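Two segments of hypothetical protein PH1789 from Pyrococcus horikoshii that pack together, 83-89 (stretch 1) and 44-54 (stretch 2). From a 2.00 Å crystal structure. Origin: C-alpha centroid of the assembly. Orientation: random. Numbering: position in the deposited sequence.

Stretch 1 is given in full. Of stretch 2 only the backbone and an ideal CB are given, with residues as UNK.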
# COMPACT_ATOMS: atom_id res chain seq x y z
N ASN A 83 10.67 -10.67 -19.12
CA ASN A 83 10.02 -11.58 -20.05
C ASN A 83 9.43 -12.83 -19.41
O ASN A 83 9.54 -13.05 -18.20
CB ASN A 83 11.01 -12.00 -21.14
CG ASN A 83 12.25 -12.65 -20.56
OD1 ASN A 83 12.17 -13.68 -19.89
ND2 ASN A 83 13.41 -12.05 -20.83
N GLU A 84 8.83 -13.66 -20.25
CA GLU A 84 8.18 -14.89 -19.82
C GLU A 84 9.10 -15.93 -19.17
O GLU A 84 8.71 -16.59 -18.22
CB GLU A 84 7.44 -15.50 -21.01
CG GLU A 84 6.64 -16.74 -20.69
CD GLU A 84 5.68 -17.12 -21.80
OE1 GLU A 84 4.76 -16.32 -22.09
OE2 GLU A 84 5.84 -18.22 -22.39
N GLU A 85 10.32 -16.08 -19.69
CA GLU A 85 11.26 -17.05 -19.14
C GLU A 85 11.67 -16.63 -17.73
O GLU A 85 11.74 -17.45 -16.82
CB GLU A 85 12.51 -17.15 -20.02
CG GLU A 85 12.26 -17.64 -21.45
CD GLU A 85 11.41 -16.68 -22.26
OE1 GLU A 85 11.74 -15.48 -22.31
OE2 GLU A 85 10.40 -17.14 -22.87
N GLU A 86 11.95 -15.34 -17.57
CA GLU A 86 12.34 -14.80 -16.28
C GLU A 86 11.19 -14.86 -15.27
O GLU A 86 11.41 -15.05 -14.07
CB GLU A 86 12.85 -13.37 -16.45
CG GLU A 86 12.91 -12.56 -15.16
CD GLU A 86 13.84 -11.36 -15.25
OE1 GLU A 86 13.79 -10.63 -16.27
OE2 GLU A 86 14.63 -11.16 -14.30
N LEU A 87 9.96 -14.68 -15.75
CA LEU A 87 8.79 -14.73 -14.87
C LEU A 87 8.62 -16.15 -14.34
O LEU A 87 8.27 -16.34 -13.18
CB LEU A 87 7.53 -14.28 -15.64
CG LEU A 87 6.26 -13.98 -14.83
CD1 LEU A 87 5.32 -13.08 -15.63
CD2 LEU A 87 5.57 -15.28 -14.45
N LYS A 88 8.88 -17.14 -15.19
CA LYS A 88 8.75 -18.54 -14.80
C LYS A 88 9.75 -18.91 -13.71
O LYS A 88 9.44 -19.71 -12.83
CB LYS A 88 8.95 -19.47 -16.00
CG LYS A 88 7.88 -19.36 -17.07
CD LYS A 88 8.18 -20.29 -18.25
CE LYS A 88 7.06 -20.28 -19.28
NZ LYS A 88 7.39 -21.11 -20.48
N LYS A 89 10.95 -18.34 -13.79
CA LYS A 89 11.98 -18.64 -12.81
C LYS A 89 11.78 -17.86 -11.51
O LYS A 89 12.03 -18.37 -10.42
CB LYS A 89 13.37 -18.36 -13.41
CG LYS A 89 13.78 -16.89 -13.48
CD LYS A 89 14.98 -16.71 -14.42
CE LYS A 89 15.82 -15.48 -14.08
NZ LYS A 89 15.02 -14.23 -14.00
N UNK A 44 -2.05 -19.33 -10.58
CA UNK A 44 -1.13 -20.30 -11.20
C UNK A 44 -0.11 -19.56 -12.04
O UNK A 44 -0.28 -18.37 -12.34
CB UNK A 44 -1.89 -21.32 -12.06
N UNK A 45 0.96 -20.26 -12.42
CA UNK A 45 1.99 -19.65 -13.25
C UNK A 45 1.41 -19.31 -14.62
O UNK A 45 1.75 -18.27 -15.20
CB UNK A 45 3.20 -20.58 -13.39
N UNK A 46 0.54 -20.17 -15.14
CA UNK A 46 -0.08 -19.89 -16.44
C UNK A 46 -0.85 -18.58 -16.35
O UNK A 46 -0.76 -17.73 -17.23
CB UNK A 46 -1.00 -21.03 -16.87
N UNK A 47 -1.61 -18.42 -15.27
CA UNK A 47 -2.39 -17.20 -15.08
C UNK A 47 -1.49 -15.98 -15.04
O UNK A 47 -1.79 -14.95 -15.65
CB UNK A 47 -3.22 -17.28 -13.79
N UNK A 48 -0.38 -16.09 -14.32
CA UNK A 48 0.56 -14.98 -14.20
C UNK A 48 1.12 -14.60 -15.56
O UNK A 48 1.26 -13.42 -15.88
CB UNK A 48 1.70 -15.34 -13.24
N UNK A 49 1.43 -15.60 -16.38
CA UNK A 49 1.96 -15.34 -17.71
C UNK A 49 0.96 -14.55 -18.54
O UNK A 49 1.34 -13.64 -19.28
CB UNK A 49 2.32 -16.65 -18.41
N UNK A 50 -0.32 -14.88 -18.41
CA UNK A 50 -1.39 -14.19 -19.13
C UNK A 50 -1.49 -12.74 -18.68
O UNK A 50 -1.48 -11.82 -19.50
CB UNK A 50 -2.73 -14.90 -18.92
N UNK A 51 -1.61 -12.54 -17.36
CA UNK A 51 -1.73 -11.20 -16.78
C UNK A 51 -0.52 -10.34 -17.12
O UNK A 51 -0.65 -9.13 -17.33
CB UNK A 51 -1.90 -11.29 -15.26
N UNK A 52 0.66 -10.95 -17.17
CA UNK A 52 1.88 -10.22 -17.49
C UNK A 52 1.75 -9.64 -18.89
O UNK A 52 2.01 -8.46 -19.11
CB UNK A 52 3.11 -11.12 -17.38
N UNK A 53 1.36 -10.49 -19.84
CA UNK A 53 1.18 -10.04 -21.22
C UNK A 53 0.10 -8.97 -21.26
O UNK A 53 0.19 -8.00 -22.02
CB UNK A 53 0.82 -11.21 -22.14
N UNK A 54 -0.91 -9.14 -20.42
CA UNK A 54 -2.02 -8.21 -20.34
C UNK A 54 -1.58 -6.81 -19.94
O UNK A 54 -1.81 -5.85 -20.67
CB UNK A 54 -3.06 -8.73 -19.35

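Stretch 1 offers one apolar knob, Leu87, flanked by the acid Glu84 and the long aliphatic chain of Lys88. The two helices run at 141° to each other, with axes 10.4 Å apart at closest approach. Because Leu87 points toward stretch 2, that stretch needs a hole for it and apolar surface beside it.

Position 44 precedes the helix in an extended conformation (phi/psi -140/166), out of reach of stretch 1. Ser, Thr, Asp or Asn would suit as a cap; it is Thr44, whose OG1 accepts from the backbone N of position 47 at 3.1 Å, capping the helix.

At 45, CA-to-CB points toward stretch 1, but nothing lies within 5.5 Å of the ideal CB. That gap calls for a branched or long apolar chain: Leu, Ile or Met. Leu45 fills it, its CD1 3.6 Å from Leu87 CD2 and 4.0 Å from Lys88 CA.

Position 46 points away and 47 is out of reach; both tolerate polar residues, and an acid suits the first turn of a helix. They are Asp46 and Glu47.

At 48 the bond points toward stretch 1 and the ideal CB already sits 4.1 Å from Leu87 CD2. Small residues, Ala or Gly, fit most simply. Ala48 brings its CB to 4.0 Å from Leu87 CD2 and forms part of the hole's lining.

Position 49 points sideways, with its ideal CB 4.4 Å from Glu84 OE1 and 5.3 Å from Leu87 CD2. A basic or polar chain could address the acid, while Leu or Met could reach the methylenes and the leucine. Leu49 takes the second course: CD2 lies 3.4 Å from Glu84 CG and 3.7 Å from Leu87 CD2, and CD1 lies 3.8 Å from Lys88 CE. The carboxylate is served by water 1, which donates to Glu84 OE1 (3.1 Å) and to the backbone Leu49 O (2.9 Å).

Position 50 points away and 51 sideways, neither with stretch 1 near its CB, so the contact sets little demand. Glu50 and Tyr51 stand there.

At 52 space is tightest: the ideal CB is 3.4 Å from Leu87 CD1, which favours Ala or Gly. Ala52 CB keeps that distance; with 45, 48 and 49 it completes the hole around the knob.

Position 53 points sideways with open space at its CB, but Glu84 invites a long base, Lys or Arg. Lys53 extends so that CE comes 3.8 Å from Glu84 OE1; NZ stays 4.3 Å from Glu84 OE1, beyond a salt bridge.

Position 54 is out of reach: Glu54.

Stretch 2, residues 44-54: TLDEALEYAKE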
# COMPACT_ATOMS: atom_id res chain seq x y z
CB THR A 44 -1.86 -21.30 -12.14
OG1 THR A 44 -2.39 -20.59 -13.26
CG2 THR A 44 -3.00 -22.01 -11.41
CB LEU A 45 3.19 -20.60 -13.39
CG LEU A 45 4.30 -20.22 -14.37
CD1 LEU A 45 4.84 -18.83 -14.07
CD2 LEU A 45 5.41 -21.26 -14.27
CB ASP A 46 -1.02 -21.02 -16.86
CG ASP A 46 -0.29 -22.24 -17.38
OD1 ASP A 46 0.64 -22.07 -18.20
OD2 ASP A 46 -0.64 -23.36 -16.98
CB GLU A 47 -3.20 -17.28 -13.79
CG GLU A 47 -4.53 -18.01 -13.92
CD GLU A 47 -5.29 -18.04 -12.61
OE1 GLU A 47 -5.21 -17.06 -11.85
OE2 GLU A 47 -5.99 -19.04 -12.36
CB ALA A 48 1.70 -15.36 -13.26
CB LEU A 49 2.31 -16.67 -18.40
CG LEU A 49 3.47 -17.43 -17.75
CD1 LEU A 49 3.66 -18.76 -18.47
CD2 LEU A 49 4.75 -16.59 -17.82
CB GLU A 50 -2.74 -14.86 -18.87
CG GLU A 50 -2.88 -16.27 -19.41
CD GLU A 50 -4.28 -16.83 -19.19
OE1 GLU A 50 -4.68 -17.02 -18.01
OE2 GLU A 50 -4.99 -17.07 -20.19
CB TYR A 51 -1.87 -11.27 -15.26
CG TYR A 51 -3.16 -11.90 -14.76
CD1 TYR A 51 -4.38 -11.57 -15.33
CD2 TYR A 51 -3.15 -12.79 -13.69
CE1 TYR A 51 -5.58 -12.10 -14.84
CE2 TYR A 51 -4.34 -13.33 -13.18
CZ TYR A 51 -5.55 -12.98 -13.76
OH TYR A 51 -6.72 -13.49 -13.26
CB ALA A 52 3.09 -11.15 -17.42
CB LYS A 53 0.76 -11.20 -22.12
CG LYS A 53 1.88 -12.16 -22.47
CD LYS A 53 1.44 -13.10 -23.58
CE LYS A 53 2.61 -13.93 -24.09
NZ LYS A 53 2.20 -14.82 -25.21
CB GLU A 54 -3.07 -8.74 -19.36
CG GLU A 54 -4.48 -8.78 -19.92
CD GLU A 54 -5.45 -9.48 -18.99
OE1 GLU A 54 -5.27 -10.69 -18.72
OE2 GLU A 54 -6.41 -8.82 -18.52
O HOH W 1 3.84 -13.73 -20.75
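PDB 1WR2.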